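Local coordinates for protein transcriptional regulator, MarR family (Bacillus cereus, PDB 4XRF) that probably binds DNA and regulates transcription as a MarR-type winged helix-turn-helix factor, at residues Leu39-His44 / Lys55-Lys60. Residues are numbered along the deposited sequence; the frame is centred on the assembly and turned at random.
With SO4 (sulfate ion), chain K; PO4 (phosphate ion), chain C.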
ATOM      1  N   LEU A  39      15.072 -17.672   3.949  1.00 31.18           N
ATOM      2  CA  LEU A  39      15.087 -19.086   3.588  1.00 32.11           C
ATOM      3  C   LEU A  39      16.251 -19.450   2.645  1.00 33.24           C
ATOM      4  O   LEU A  39      16.831 -20.533   2.785  1.00 34.20           O
ATOM      5  CB  LEU A  39      13.744 -19.521   2.954  1.00 31.39           C
ATOM      6  CG  LEU A  39      12.480 -19.410   3.829  1.00 30.87           C
ATOM      7  CD1 LEU A  39      11.277 -19.976   3.085  1.00 30.80           C
ATOM      8  CD2 LEU A  39      12.649 -20.123   5.168  1.00 31.14           C
ATOM      9  N   LYS A  40      16.579 -18.563   1.700  1.00 33.26           N
ATOM     10  CA  LYS A  40      17.729 -18.795   0.823  1.00 34.84           C
ATOM     11  C   LYS A  40      19.046 -18.836   1.593  1.00 35.46           C
ATOM     12  O   LYS A  40      19.896 -19.669   1.293  1.00 36.63           O
ATOM     13  CB  LYS A  40      17.843 -17.754  -0.290  1.00 35.18           C
ATOM     14  CG  LYS A  40      16.756 -17.830  -1.329  1.00 36.09           C
ATOM     15  CD  LYS A  40      17.019 -16.845  -2.468  1.00 37.35           C
ATOM     16  CE  LYS A  40      18.107 -17.322  -3.425  1.00 39.58           C
ATOM     17  NZ  LYS A  40      18.197 -16.412  -4.617  1.00 40.07           N
ATOM     18  N   ILE A  41      19.219 -17.938   2.567  1.00 35.04           N
ATOM     19  CA  ILE A  41      20.418 -17.960   3.423  1.00 36.04           C
ATOM     20  C   ILE A  41      20.545 -19.306   4.152  1.00 37.12           C
ATOM     21  O   ILE A  41      21.613 -19.916   4.156  1.00 38.40           O
ATOM     22  CB  ILE A  41      20.436 -16.802   4.447  1.00 35.50           C
ATOM     23  CG1 ILE A  41      20.434 -15.449   3.721  1.00 34.95           C
ATOM     24  CG2 ILE A  41      21.647 -16.923   5.379  1.00 36.36           C
ATOM     25  CD1 ILE A  41      20.306 -14.260   4.655  1.00 34.73           C
ATOM     26  N   LEU A  42      19.448 -19.765   4.748  1.00 36.97           N
ATOM     27  CA  LEU A  42      19.427 -21.012   5.519  1.00 38.20           C
ATOM     28  C   LEU A  42      19.575 -22.239   4.627  1.00 40.00           C
ATOM     29  O   LEU A  42      20.109 -23.257   5.062  1.00 40.61           O
ATOM     30  CB  LEU A  42      18.139 -21.116   6.345  1.00 36.89           C
ATOM     31  CG  LEU A  42      17.971 -20.016   7.391  1.00 36.04           C
ATOM     32  CD1 LEU A  42      16.569 -20.052   7.964  1.00 35.21           C
ATOM     33  CD2 LEU A  42      19.007 -20.153   8.489  1.00 36.80           C
ATOM     34  N   ASP A  43      19.085 -22.141   3.387  1.00 40.98           N
ATOM     35  CA  ASP A  43      19.298 -23.186   2.391  1.00 43.70           C
ATOM     36  C   ASP A  43      20.772 -23.261   1.993  1.00 45.85           C
ATOM     37  O   ASP A  43      21.305 -24.351   1.784  1.00 47.30           O
ATOM     38  CB  ASP A  43      18.461 -22.930   1.146  1.00 44.43           C
ATOM     39  CG  ASP A  43      18.355 -24.155   0.245  1.00 47.09           C
ATOM     40  OD1 ASP A  43      18.570 -25.288   0.720  1.00 48.49           O
ATOM     41  OD2 ASP A  43      18.036 -23.984  -0.952  1.00 48.69           O
ATOM     42  N   HIS A  44      21.418 -22.103   1.888  1.00 45.94           N
ATOM     43  CA  HIS A  44      22.790 -22.036   1.428  1.00 48.17           C
ATOM     44  C   HIS A  44      23.749 -22.493   2.534  1.00 49.17           C
ATOM     45  O   HIS A  44      24.517 -23.432   2.328  1.00 50.38           O
ATOM     46  CB  HIS A  44      23.107 -20.626   0.911  1.00 49.39           C
ATOM     47  CG  HIS A  44      24.519 -20.436   0.441  1.00 53.13           C
ATOM     48  ND1 HIS A  44      25.028 -19.195   0.116  1.00 54.05           N
ATOM     49  CD2 HIS A  44      25.534 -21.317   0.257  1.00 55.82           C
ATOM     50  CE1 HIS A  44      26.292 -19.320  -0.250  1.00 56.36           C
ATOM     51  NE2 HIS A  44      26.625 -20.598  -0.170  1.00 57.42           N
ATOM     52  N   LYS A  55      22.606  -9.615  10.714  1.00 38.76           N
ATOM     53  CA  LYS A  55      23.739  -9.009  10.016  1.00 40.34           C
ATOM     54  C   LYS A  55      23.617  -9.119   8.495  1.00 40.06           C
ATOM     55  O   LYS A  55      23.834  -8.142   7.767  1.00 40.69           O
ATOM     56  CB  LYS A  55      25.044  -9.658  10.467  1.00 41.44           C
ATOM     57  CG  LYS A  55      26.220  -8.703  10.492  1.00 43.95           C
ATOM     58  N   LYS A  56      23.272 -10.306   8.006  1.00 39.47           N
ATOM     59  CA  LYS A  56      23.119 -10.485   6.556  1.00 39.64           C
ATOM     60  C   LYS A  56      21.986  -9.646   5.952  1.00 39.20           C
ATOM     61  O   LYS A  56      22.059  -9.280   4.766  1.00 39.49           O
ATOM     62  CB  LYS A  56      22.968 -11.957   6.194  1.00 39.40           C
ATOM     63  CG  LYS A  56      24.267 -12.750   6.286  1.00 40.93           C
ATOM     64  CD  LYS A  56      23.972 -14.249   6.308  1.00 40.99           C
ATOM     65  CE  LYS A  56      25.240 -15.091   6.418  1.00 43.00           C
ATOM     66  NZ  LYS A  56      26.024 -15.096   5.155  1.00 44.98           N
ATOM     67  N   MET A  57      20.972  -9.321   6.764  1.00 38.99           N
ATOM     68  CA  MET A  57      19.794  -8.518   6.305  1.00 39.80           C
ATOM     69  C   MET A  57      19.956  -7.022   6.617  1.00 40.46           C
ATOM     70  O   MET A  57      19.104  -6.201   6.244  1.00 39.81           O
ATOM     71  CB  MET A  57      18.489  -8.996   6.970  1.00 40.05           C
ATOM     72  CG  MET A  57      18.135 -10.473   6.840  1.00 40.48           C
ATOM     73  SD  MET A  57      17.720 -10.996   5.172  1.00 43.42           S
ATOM     74  CE  MET A  57      16.200 -10.113   4.829  1.00 41.73           C
ATOM     75  N   TYR A  58      21.022  -6.687   7.355  1.00 41.00           N
ATOM     76  CA  TYR A  58      21.319  -5.307   7.739  1.00 42.53           C
ATOM     77  C   TYR A  58      20.280  -4.693   8.684  1.00 42.76           C
ATOM     78  O   TYR A  58      20.097  -3.474   8.723  1.00 44.26           O
ATOM     79  CB  TYR A  58      21.580  -4.438   6.492  1.00 43.26           C
ATOM     80  CG  TYR A  58      22.821  -4.898   5.759  1.00 44.10           C
ATOM     81  CD1 TYR A  58      22.747  -5.886   4.779  1.00 43.43           C
ATOM     82  CD2 TYR A  58      24.083  -4.394   6.097  1.00 45.77           C
ATOM     83  CE1 TYR A  58      23.887  -6.335   4.129  1.00 44.61           C
ATOM     84  CE2 TYR A  58      25.227  -4.831   5.447  1.00 46.97           C
ATOM     85  CZ  TYR A  58      25.111  -5.802   4.455  1.00 46.52           C
ATOM     86  OH  TYR A  58      26.238  -6.248   3.801  1.00 48.52           O
ATOM     87  N   VAL A  59      19.625  -5.556   9.456  1.00 41.88           N
ATOM     88  CA  VAL A  59      18.611  -5.148  10.434  1.00 42.70           C
ATOM     89  C   VAL A  59      19.027  -5.485  11.878  1.00 43.73           C
ATOM     90  O   VAL A  59      19.979  -6.242  12.100  1.00 43.51           O
ATOM     91  CB  VAL A  59      17.239  -5.805  10.130  1.00 41.34           C
ATOM     92  CG1 VAL A  59      16.765  -5.450   8.722  1.00 40.73           C
ATOM     93  CG2 VAL A  59      17.307  -7.320  10.325  1.00 40.01           C
ATOM     94  N   LYS A  60      18.313  -4.914  12.851  1.00 45.49           N
ATOM     95  CA  LYS A  60      18.513  -5.234  14.278  1.00 47.31           C
ATOM     96  C   LYS A  60      18.087  -6.682  14.583  1.00 46.51           C
ATOM     97  O   LYS A  60      17.195  -7.204  13.914  1.00 45.12           O
ATOM     98  CB  LYS A  60      17.661  -4.294  15.146  1.00 48.97           C
ATOM     99  CG  LYS A  60      18.054  -2.828  15.141  1.00 51.11           C
ATOM    100  CD  LYS A  60      19.337  -2.610  15.917  1.00 53.27           C
ATOM    101  CE  LYS A  60      19.536  -1.145  16.270  1.00 56.12           C
ATOM    102  NZ  LYS A  60      20.903  -0.899  16.814  1.00 57.99           N
TER
HETATM  103  S   SO4 K 210      24.577 -13.722   1.978  1.00 63.86           S
HETATM  104  O1  SO4 K 210      25.618 -12.984   2.751  1.00 65.07           O
HETATM  105  O2  SO4 K 210      24.273 -14.995   2.685  1.00 57.80           O
HETATM  106  O3  SO4 K 210      25.080 -14.058   0.622  1.00 58.42           O
HETATM  107  O4  SO4 K 210      23.375 -12.842   1.919  1.00 56.47           O
HETATM  108  P   PO4 C 202      20.613 -13.387  -4.717  1.00 43.95           P
HETATM  109  O1  PO4 C 202      20.734 -14.338  -3.554  1.00 48.14           O
HETATM  110  O2  PO4 C 202      20.393 -11.989  -4.207  1.00 39.14           O
HETATM  111  O3  PO4 C 202      21.883 -13.471  -5.547  1.00 45.03           O
HETATM  112  O4  PO4 C 202      19.421 -13.796  -5.546  1.00 45.38           O
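Next to the contact of Ile41 with Lys56 and Met57, Lys55 O lies 3.8 Å above the plane of the Tyr58 ring, over its centre; the Tyr58 side chain also touches Arg129 and Glu132 of helix 121-139 and Lys6 of the second subunit. This is the winged helix-turn-helix of a MarR protein: helix 50-57 is the first of the pair, and Tyr58, with positive phi (66°), ends it in a Schellman motif, while Lys60 stands at the N-cap position of helix 61-73. Between segments 39-44 and 55-60, Ile41 is the residue of helix 33-45 that makes the contact, and other residues of that helix add to it. Ile41 meets the lysine's aliphatic chain with both branches: CG2, anti to the backbone N, rests 3.7 Å from Lys56 CD, and CD1 lies 3.8 Å from Lys56 CB. Alongside, Met57, bent twice, brings SD to 4.2 Å from Ile41 CD1; its side chain also packs on Pro34, Tyr37 and Ile38. Beyond CD the Lys56 chain turns at its last torsion (chi4 -73°), and NZ donates to sulfate O2 at 3.0 Å and to sulfate O1 at 3.2 Å. Tyr37 OH and Lys6 NZ of the second subunit bind the same anion, probably a crystallisation component, so it bridges subunits. Lys40 also holds a phosphate: Lys40 NZ to phosphate O4, 3.0 Å.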